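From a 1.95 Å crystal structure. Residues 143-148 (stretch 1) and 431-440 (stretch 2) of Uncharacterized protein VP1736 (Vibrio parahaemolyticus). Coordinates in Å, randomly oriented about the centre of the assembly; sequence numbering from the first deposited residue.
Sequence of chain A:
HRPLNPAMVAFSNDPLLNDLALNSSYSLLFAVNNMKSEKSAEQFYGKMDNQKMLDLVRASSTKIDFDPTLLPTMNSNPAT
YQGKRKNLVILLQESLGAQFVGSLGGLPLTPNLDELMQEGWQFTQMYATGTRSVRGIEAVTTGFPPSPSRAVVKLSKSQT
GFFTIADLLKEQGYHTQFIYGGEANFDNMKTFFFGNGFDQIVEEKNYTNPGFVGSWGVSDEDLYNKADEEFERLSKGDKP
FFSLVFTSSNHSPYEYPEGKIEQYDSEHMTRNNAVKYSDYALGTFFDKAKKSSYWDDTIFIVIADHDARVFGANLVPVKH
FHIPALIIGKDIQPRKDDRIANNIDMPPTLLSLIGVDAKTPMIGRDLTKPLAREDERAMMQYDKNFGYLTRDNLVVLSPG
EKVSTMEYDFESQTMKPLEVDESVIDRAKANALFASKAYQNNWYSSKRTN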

# COMPACT_ATOMS: atom_id res chain seq x y z
N GLY A 143 5.90 -3.98 -3.54
CA GLY A 143 6.83 -3.23 -2.70
C GLY A 143 7.75 -2.35 -3.51
O GLY A 143 8.67 -1.74 -2.96
N PHE A 144 7.47 -2.26 -4.82
CA PHE A 144 8.31 -1.56 -5.77
C PHE A 144 8.09 -0.08 -5.57
O PHE A 144 6.95 0.36 -5.46
CB PHE A 144 7.90 -1.96 -7.20
CG PHE A 144 8.91 -1.58 -8.28
CD1 PHE A 144 10.23 -2.02 -8.23
CD2 PHE A 144 8.50 -0.85 -9.38
CE1 PHE A 144 11.14 -1.69 -9.22
CE2 PHE A 144 9.40 -0.52 -10.40
CZ PHE A 144 10.72 -0.94 -10.33
N PRO A 145 9.18 0.70 -5.50
CA PRO A 145 9.10 2.14 -5.32
C PRO A 145 8.60 2.82 -6.60
O PRO A 145 8.42 2.15 -7.61
CB PRO A 145 10.55 2.57 -5.03
CG PRO A 145 11.31 1.32 -4.81
CD PRO A 145 10.59 0.24 -5.53
N PRO A 146 8.33 4.12 -6.52
CA PRO A 146 7.69 4.88 -7.60
C PRO A 146 8.66 5.42 -8.65
O PRO A 146 9.87 5.50 -8.42
CB PRO A 146 7.01 6.04 -6.85
CG PRO A 146 7.87 6.25 -5.63
CD PRO A 146 8.51 4.91 -5.30
N SER A 147 8.13 5.78 -9.81
CA SER A 147 8.89 6.46 -10.86
C SER A 147 8.01 7.57 -11.40
O SER A 147 6.85 7.68 -10.98
CB SER A 147 9.30 5.47 -11.97
OG SER A 147 8.20 5.06 -12.78
N PRO A 148 8.55 8.41 -12.31
CA PRO A 148 7.72 9.39 -13.02
C PRO A 148 6.79 8.72 -14.02
O PRO A 148 5.92 9.37 -14.58
CB PRO A 148 8.75 10.23 -13.79
CG PRO A 148 10.00 10.03 -13.08
CD PRO A 148 9.97 8.63 -12.57
N ASN A 431 17.18 7.21 -4.56
CA ASN A 431 15.89 6.54 -4.42
C ASN A 431 14.84 6.95 -5.48
O ASN A 431 14.03 6.13 -5.89
CB ASN A 431 15.37 6.70 -2.99
CG ASN A 431 16.06 5.76 -2.01
OD1 ASN A 431 15.82 4.54 -2.03
ND2 ASN A 431 16.91 6.31 -1.16
N ALA A 432 14.90 8.21 -5.92
CA ALA A 432 14.08 8.70 -7.04
C ALA A 432 14.33 7.92 -8.33
O ALA A 432 13.42 7.74 -9.13
CB ALA A 432 14.36 10.19 -7.28
N LEU A 433 15.57 7.50 -8.54
CA LEU A 433 16.00 6.86 -9.79
C LEU A 433 15.80 5.36 -9.83
O LEU A 433 15.80 4.76 -10.91
CB LEU A 433 17.48 7.14 -10.03
CG LEU A 433 17.91 8.58 -10.31
CD1 LEU A 433 19.43 8.67 -10.30
CD2 LEU A 433 17.35 9.05 -11.65
N PHE A 434 15.67 4.74 -8.66
CA PHE A 434 15.81 3.29 -8.57
C PHE A 434 14.78 2.51 -9.40
O PHE A 434 15.16 1.68 -10.23
CB PHE A 434 15.83 2.80 -7.11
CG PHE A 434 15.79 1.30 -6.98
CD1 PHE A 434 16.88 0.53 -7.36
CD2 PHE A 434 14.65 0.66 -6.51
CE1 PHE A 434 16.84 -0.85 -7.26
CE2 PHE A 434 14.60 -0.72 -6.41
CZ PHE A 434 15.71 -1.48 -6.79
N ALA A 435 13.50 2.78 -9.18
CA ALA A 435 12.44 2.04 -9.85
C ALA A 435 12.55 2.16 -11.37
O ALA A 435 12.41 1.16 -12.09
CB ALA A 435 11.07 2.50 -9.39
N SER A 436 12.83 3.38 -11.84
CA SER A 436 13.02 3.64 -13.26
C SER A 436 14.16 2.79 -13.85
O SER A 436 14.02 2.21 -14.92
CB SER A 436 13.27 5.13 -13.48
OG SER A 436 13.48 5.42 -14.84
N LYS A 437 15.27 2.68 -13.12
CA LYS A 437 16.40 1.87 -13.58
C LYS A 437 16.15 0.37 -13.41
O LYS A 437 16.57 -0.44 -14.26
CB LYS A 437 17.70 2.30 -12.90
CG LYS A 437 18.33 3.56 -13.49
CD LYS A 437 19.36 3.19 -14.56
CE LYS A 437 19.97 4.41 -15.23
NZ LYS A 437 19.18 4.89 -16.41
N ALA A 438 15.49 -0.02 -12.32
CA ALA A 438 15.24 -1.44 -12.03
C ALA A 438 14.30 -2.03 -13.07
O ALA A 438 14.45 -3.19 -13.47
CB ALA A 438 14.66 -1.61 -10.62
N TYR A 439 13.33 -1.21 -13.48
CA TYR A 439 12.39 -1.56 -14.53
C TYR A 439 13.12 -1.77 -15.86
O TYR A 439 12.99 -2.83 -16.48
CB TYR A 439 11.28 -0.50 -14.67
CG TYR A 439 10.33 -0.80 -15.81
CD1 TYR A 439 10.41 -0.10 -17.01
CD2 TYR A 439 9.38 -1.81 -15.69
CE1 TYR A 439 9.55 -0.39 -18.06
CE2 TYR A 439 8.53 -2.11 -16.74
CZ TYR A 439 8.61 -1.40 -17.91
OH TYR A 439 7.75 -1.70 -18.94
N GLN A 440 13.89 -0.76 -16.29
CA GLN A 440 14.71 -0.85 -17.49
C GLN A 440 15.60 -2.09 -17.56
O GLN A 440 15.77 -2.67 -18.62
CB GLN A 440 15.63 0.37 -17.62
CG GLN A 440 14.92 1.67 -17.93
CD GLN A 440 15.89 2.83 -18.10
OE1 GLN A 440 16.98 2.67 -18.68
NE2 GLN A 440 15.51 4.00 -17.60
O HOH W 1 12.43 4.56 -7.39
O HOH W 2 12.14 5.71 -10.33

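The contact packs an extended, proline-rich loop against one side of a helix, and a small residue lies at its centre. Ala-435 points its CB toward the loop, and that single methyl is the bump around which the loop is moulded. Pro-145 O lies 3.2 Å from Ala-435 CB and Pro-146 O lies 3.4 Å from the same atom, while the Phe-144 ring covers it from another direction, with CZ 3.6 Å from CB. Ser-147 CB, at 4.3 Å from Ala-435 CB, completes the hollow. The backbones come close here: the CA atoms of Pro-145 and Ala-435 are 5.6 Å apart, and those of Ser-147 and Ser-436 are 5.5 Å apart.

Phe-144 supplies the converse fit, a large loop side chain laid into a shallow site on the helix. Its CA-to-CB bond runs sideways, but with chi1 in the t well the ring end reaches the helix. One face receives Ala-435 CB, whereas Ala-438 CB meets the edge, 3.8 Å from Phe-144 CE1. The tip also presses on the backbone, with Phe-144 CZ 3.2 Å from Ala-435 O. That oxygen already accepts a helical hydrogen bond from Tyr-439 N at 2.9 Å, so the ring packs beside an occupied carbonyl. Two alanines, three residues apart, line the ring, one on a face and one at the edge; Tyr-439 contributes its CB, 4.4 Å from Phe-144 CZ, and sends the rest of its side chain away.

Next along the loop, the CA-to-CB bond of Pro-145 points toward the helix and Pro-145 CG meets the edge of the Phe-434 ring, 3.8 Å from CD2. Pro-146 behaves differently: its CA-to-CB bond points away, and its carbonyl oxygen is the atom that approaches the helix.

No direct hydrogen bond joins the two stretches, and the polar link is made by two waters that bridge backbone atoms of the loop and the helix. Both can reach Pro-146 O, water 1 at 2.9 Å and water 2 at 3.0 Å. Water 1 accepts from Ala-435 N at 2.7 Å and lies 2.7 Å from Asn-431 O; water 2 accepts from Ser-436 N at 2.9 Å and lies 2.7 Å from Ala-432 O. Each thus sits between a helix carbonyl and the amide four residues on, in place of a direct backbone bond between them.

The rule to read here is economical: alanine where the loop backbone comes close, an aromatic ring over it, and water between the backbone polar groups.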